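Local atomic coordinates of aminoglycoside N(6')-acetyltransferase type 1 (Salmonella choleraesuis, PDB entry 2VBQ), a protein that transfers an acetyl group from acetyl-CoA to the 6'-amino group of aminoglycoside antibiotics and so confers resistance to them. Residues D85-C90 with E131-T136; Q115-V120 with L150-T155. All coordinates share one frame; numbering follows the deposited sequence.

Contact 1: D85-C90 with E131-T136; sequences DYVNGC and EMASDT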
loop_
_atom_site.group_PDB
_atom_site.type_symbol
_atom_site.label_atom_id
_atom_site.label_comp_id
_atom_site.label_asym_id
_atom_site.label_seq_id
_atom_site.Cartn_x
_atom_site.Cartn_y
_atom_site.Cartn_z
ATOM N N ASP A 85 4.267 -3.748 4.239
ATOM C CA ASP A 85 2.847 -4.061 3.980
ATOM C C ASP A 85 2.758 -4.635 2.552
ATOM O O ASP A 85 3.621 -4.349 1.705
ATOM C CB ASP A 85 1.951 -2.820 4.013
ATOM C CG ASP A 85 1.872 -2.137 5.378
ATOM O OD1 ASP A 85 2.298 -2.676 6.416
ATOM O OD2 ASP A 85 1.357 -1.003 5.401
ATOM N N TYR A 86 1.738 -5.449 2.298
ATOM C CA TYR A 86 1.447 -5.859 0.925
ATOM C C TYR A 86 1.406 -4.615 0.042
ATOM O O TYR A 86 0.714 -3.630 0.377
ATOM C CB TYR A 86 0.089 -6.582 0.831
ATOM C CG TYR A 86 -0.321 -6.761 -0.607
ATOM C CD1 TYR A 86 0.297 -7.735 -1.410
ATOM C CD2 TYR A 86 -1.271 -5.925 -1.193
ATOM C CE1 TYR A 86 -0.043 -7.887 -2.750
ATOM C CE2 TYR A 86 -1.616 -6.075 -2.549
ATOM C CZ TYR A 86 -0.997 -7.056 -3.302
ATOM O OH TYR A 86 -1.336 -7.199 -4.633
ATOM N N VAL A 87 2.144 -4.645 -1.073
ATOM C CA VAL A 87 2.040 -3.605 -2.092
ATOM C C VAL A 87 1.331 -4.161 -3.355
ATOM O O VAL A 87 1.760 -5.173 -3.933
ATOM C CB VAL A 87 3.424 -3.002 -2.486
ATOM C CG1 VAL A 87 3.241 -1.850 -3.490
ATOM C CG2 VAL A 87 4.198 -2.509 -1.232
ATOM N N ASN A 88 0.268 -3.481 -3.764
ATOM C CA ASN A 88 -0.483 -3.840 -4.967
ATOM C C ASN A 88 0.421 -4.051 -6.170
ATOM O O ASN A 88 1.260 -3.178 -6.486
ATOM C CB ASN A 88 -1.560 -2.784 -5.286
ATOM C CG ASN A 88 -2.579 -2.608 -4.167
ATOM O OD1 ASN A 88 -2.259 -2.083 -3.096
ATOM N ND2 ASN A 88 -3.831 -3.025 -4.422
ATOM N N GLY A 89 0.263 -5.218 -6.807
ATOM C CA GLY A 89 0.967 -5.581 -8.029
ATOM C C GLY A 89 2.355 -6.163 -7.853
ATOM O O GLY A 89 2.989 -6.537 -8.825
ATOM N N CYS A 90 2.831 -6.225 -6.602
ATOM C CA CYS A 90 4.162 -6.752 -6.284
ATOM C C CYS A 90 4.081 -8.187 -5.787
ATOM O O CYS A 90 3.077 -8.577 -5.218
ATOM C CB CYS A 90 4.854 -5.851 -5.240
ATOM S SG CYS A 90 5.209 -4.181 -5.887
ATOM N N GLU A 131 11.789 -5.011 -5.813
ATOM C CA GLU A 131 10.817 -4.305 -6.632
ATOM C C GLU A 131 10.691 -2.869 -6.133
ATOM O O GLU A 131 10.799 -2.607 -4.924
ATOM C CB GLU A 131 9.442 -4.980 -6.555
ATOM C CG GLU A 131 9.332 -6.343 -7.243
ATOM C CD GLU A 131 8.086 -7.124 -6.814
ATOM O OE1 GLU A 131 7.865 -7.306 -5.597
ATOM O OE2 GLU A 131 7.312 -7.550 -7.683
ATOM N N MET A 132 10.467 -1.965 -7.078
ATOM C CA MET A 132 10.082 -0.594 -6.795
ATOM C C MET A 132 8.666 -0.395 -7.294
ATOM O O MET A 132 8.303 -0.871 -8.381
ATOM C CB MET A 132 11.053 0.395 -7.462
ATOM C CG MET A 132 10.643 1.891 -7.376
ATOM S SD MET A 132 12.011 3.016 -7.727
ATOM C CE MET A 132 12.366 2.520 -9.418
ATOM N N ALA A 133 7.856 0.290 -6.496
ATOM C CA ALA A 133 6.484 0.583 -6.880
ATOM C C ALA A 133 6.092 2.033 -6.615
ATOM O O ALA A 133 6.813 2.789 -5.915
ATOM C CB ALA A 133 5.511 -0.379 -6.195
ATOM N N SER A 134 4.936 2.398 -7.177
ATOM C CA SER A 134 4.383 3.747 -7.126
ATOM C C SER A 134 2.906 3.656 -7.508
ATOM O O SER A 134 2.457 2.624 -7.994
ATOM C CB SER A 134 5.140 4.653 -8.092
ATOM O OG SER A 134 4.716 6.003 -7.974
ATOM N N ASP A 135 2.138 4.698 -7.233
ATOM C CA ASP A 135 0.783 4.754 -7.734
ATOM C C ASP A 135 0.508 6.188 -8.148
ATOM O O ASP A 135 1.208 7.117 -7.742
ATOM C CB ASP A 135 -0.254 4.239 -6.707
ATOM C CG ASP A 135 -0.572 5.255 -5.618
ATOM O OD1 ASP A 135 -1.046 6.374 -5.932
ATOM O OD2 ASP A 135 -0.386 4.930 -4.427
ATOM N N THR A 136 -0.514 6.364 -8.961
ATOM C CA THR A 136 -0.889 7.700 -9.373
ATOM C C THR A 136 -2.367 7.685 -9.712
ATOM O O THR A 136 -2.953 6.624 -9.938
ATOM C CB THR A 136 -0.035 8.213 -10.582
ATOM O OG1 THR A 136 -0.023 9.643 -10.564
ATOM C CG2 THR A 136 -0.586 7.690 -11.960
#
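With SG turned opposite its carbonyl carbon (chi1 -65°), Cys90 lays its sulfur against Ala133, while Val87 places CG1 opposite the backbone N (chi1 -176°) and reaches the same methyl. Ala133 CB is therefore met by two groups at equal range: Val87 CG1 lies 3.8 Å from it, and Cys90 SG is likewise 3.8 Å from Ala133 CB. What brings both side chains to one point is the type II turn from Val87 to Cys90, closed by a bond of 3.1 Å from Cys90 N to Val87 O, with Gly89 at positive phi (84°). At the start of the strand, Glu131 stretches its chain back along Cys90, and its OE1 stops 3.4 Å from Cys90 CB. That buried carboxylate is well supplied: Ser92 OG binds OE1, whereas OE2 takes Asp91 N and a salt bridge from Arg162 of the second subunit. Asn88, in the same turn, uses ND2 for Glu156 OE2 of its own chain and Asp135 OD2 of the second subunit. The arrangement is a turn packed on strand 131-136 of a GNAT fold, outermost in its own chain but continued by a strand of the second subunit; turn segment and strand carry substrate-binding Tyr86 and Asp135, which contact different copies of the bound analogue.

Contact 2: Q115-V120 with L150-T155; sequences QLIAAV and LGFEET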
loop_
_atom_site.group_PDB
_atom_site.type_symbol
_atom_site.label_atom_id
_atom_site.label_comp_id
_atom_site.label_asym_id
_atom_site.label_seq_id
_atom_site.Cartn_x
_atom_site.Cartn_y
_atom_site.Cartn_z
ATOM N N GLN A 115 16.410 11.275 -12.501
ATOM C CA GLN A 115 17.507 11.171 -11.558
ATOM C C GLN A 115 17.040 10.998 -10.118
ATOM O O GLN A 115 17.615 10.201 -9.392
ATOM C CB GLN A 115 18.460 12.326 -11.711
ATOM C CG GLN A 115 19.238 12.216 -13.027
ATOM C CD GLN A 115 20.336 13.231 -13.118
ATOM O OE1 GLN A 115 20.441 13.938 -14.125
ATOM N NE2 GLN A 115 21.174 13.323 -12.066
ATOM N N LEU A 116 15.965 11.691 -9.733
ATOM C CA LEU A 116 15.349 11.468 -8.421
ATOM C C LEU A 116 14.944 9.987 -8.230
ATOM O O LEU A 116 15.258 9.376 -7.212
ATOM C CB LEU A 116 14.122 12.374 -8.234
ATOM C CG LEU A 116 14.430 13.827 -7.857
ATOM C CD1 LEU A 116 13.180 14.733 -8.085
ATOM C CD2 LEU A 116 14.927 13.888 -6.373
ATOM N N ILE A 117 14.262 9.423 -9.224
ATOM C CA ILE A 117 13.793 8.036 -9.156
ATOM C C ILE A 117 14.972 7.023 -9.165
ATOM O O ILE A 117 14.930 6.001 -8.471
ATOM C CB ILE A 117 12.718 7.771 -10.278
ATOM C CG1 ILE A 117 11.410 8.474 -9.882
ATOM C CG2 ILE A 117 12.456 6.256 -10.519
ATOM C CD1 ILE A 117 10.396 8.616 -11.009
ATOM N N ALA A 118 16.018 7.338 -9.926
ATOM C CA ALA A 118 17.261 6.559 -9.900
ATOM C C ALA A 118 17.877 6.489 -8.496
ATOM O O ALA A 118 18.372 5.423 -8.080
ATOM C CB ALA A 118 18.249 7.105 -10.904
ATOM N N ALA A 119 17.839 7.614 -7.769
ATOM C CA ALA A 119 18.301 7.677 -6.382
ATOM C C ALA A 119 17.421 6.834 -5.441
ATOM O O ALA A 119 17.956 6.128 -4.569
ATOM C CB ALA A 119 18.366 9.140 -5.888
ATOM N N VAL A 120 16.094 6.940 -5.583
ATOM C CA VAL A 120 15.150 6.086 -4.812
ATOM C C VAL A 120 15.447 4.596 -5.059
ATOM O O VAL A 120 15.517 3.807 -4.110
ATOM C CB VAL A 120 13.649 6.371 -5.183
ATOM C CG1 VAL A 120 12.707 5.258 -4.623
ATOM C CG2 VAL A 120 13.210 7.765 -4.722
ATOM N N LEU A 150 10.107 5.821 -17.519
ATOM C CA LEU A 150 11.199 5.486 -16.600
ATOM C C LEU A 150 11.218 3.999 -16.244
ATOM O O LEU A 150 11.854 3.573 -15.272
ATOM C CB LEU A 150 11.128 6.380 -15.335
ATOM C CG LEU A 150 11.178 7.887 -15.639
ATOM C CD1 LEU A 150 10.959 8.784 -14.394
ATOM C CD2 LEU A 150 12.493 8.228 -16.333
ATOM N N GLY A 151 10.491 3.212 -17.014
ATOM C CA GLY A 151 10.583 1.769 -16.903
ATOM C C GLY A 151 9.647 1.073 -15.924
ATOM O O GLY A 151 9.844 -0.111 -15.640
ATOM N N PHE A 152 8.648 1.795 -15.419
ATOM C CA PHE A 152 7.595 1.196 -14.583
ATOM C C PHE A 152 6.567 0.621 -15.532
ATOM O O PHE A 152 6.281 1.225 -16.559
ATOM C CB PHE A 152 6.871 2.258 -13.748
ATOM C CG PHE A 152 7.652 2.755 -12.541
ATOM C CD1 PHE A 152 8.592 3.783 -12.679
ATOM C CD2 PHE A 152 7.413 2.214 -11.269
ATOM C CE1 PHE A 152 9.285 4.282 -11.553
ATOM C CE2 PHE A 152 8.089 2.705 -10.135
ATOM C CZ PHE A 152 9.044 3.723 -10.278
ATOM N N GLU A 153 5.998 -0.523 -15.176
ATOM C CA GLU A 153 4.830 -1.031 -15.866
ATOM C C GLU A 153 3.606 -1.010 -14.958
ATOM O O GLU A 153 3.705 -1.266 -13.749
ATOM C CB GLU A 153 5.111 -2.429 -16.426
ATOM C CG GLU A 153 6.259 -2.365 -17.469
ATOM C CD GLU A 153 6.682 -3.714 -18.014
ATOM O OE1 GLU A 153 5.798 -4.535 -18.335
ATOM O OE2 GLU A 153 7.920 -3.939 -18.137
ATOM N N GLU A 154 2.466 -0.672 -15.549
ATOM C CA GLU A 154 1.189 -0.749 -14.857
ATOM C C GLU A 154 0.917 -2.178 -14.408
ATOM O O GLU A 154 1.103 -3.119 -15.170
ATOM C CB GLU A 154 0.067 -0.272 -15.756
ATOM C CG GLU A 154 -1.316 -0.501 -15.164
ATOM C CD GLU A 154 -2.429 0.185 -15.931
ATOM O OE1 GLU A 154 -2.134 1.090 -16.754
ATOM O OE2 GLU A 154 -3.615 -0.156 -15.678
ATOM N N THR A 155 0.460 -2.336 -13.172
ATOM C CA THR A 155 0.181 -3.676 -12.659
ATOM C C THR A 155 -1.318 -3.883 -12.457
ATOM O O THR A 155 -1.867 -4.888 -12.893
ATOM C CB THR A 155 0.946 -3.951 -11.334
ATOM O OG1 THR A 155 0.658 -2.918 -10.390
ATOM C CG2 THR A 155 2.447 -3.990 -11.559
#
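Ile117 carries this contact, sending one branch to Leu150 and the other to Phe152; these three residues account for all of the 130 Å² buried between the segments. Its first torsion (chi1 -73°) sets CG2 opposite the backbone N and CG1 beside it, which separates the two branches. The longer one ends in CD1, pressed to 3.4 Å from Leu150 CD1, tighter than ordinary van der Waals spacing for two methyl carbons. The shorter one brings Ile117 CG2 to 3.9 Å from Phe152 CE1, near the ring plane, so the methyl meets the aromatic edge rather than a face. Leu150 and Phe152 flank Gly151, the C-prime residue of a Schellman motif that ends helix 141-149: Phe152 N bonds His147 O and Gly151 N bonds Gln148 O. Within the GNAT fold, this capped helix end thus meets helix 112-126, whose first residues, Val112 to Lys114, belong with Gln109 to Gly111 to the acetyl-CoA site. Positive phi at Gly151 (90°) turns the chain from the helix toward strand 153-164. His147 also meets the Phe152 ring edge-to-face, and Tyr161 of the second subunit packs on that ring. Leu150 touches the bound bisubstrate analogue, while Ile117 rests on Leu98 and Ile101 of strand 95-103.

In the fold
Met132 joins the two contacts, whose centres lie 12 Å apart. It points away from segment 85-90, and its CE reaches 3.6 Å from Phe152 CZ and also packs on Ile117. Strand 131-136 thus offers Ala133 to contact 1 on one side and Met132 to contact 2 on the other. A second bridge runs from Gly89 CA to Thr155 OG1, 3.6 Å apart. Asp135 OD1 of contact 1 hydrogen-bonds the copy of the bisubstrate analogue whose pocket includes Leu150 of contact 2, its side chain about 3 Å from the ligand, nearest atoms. Tyr86 OH bonds a second copy, so contact 1 has residues on two sites of the dimer. Residues 132-136 and 153-154 pair with strands of the second subunit in antiparallel ladders.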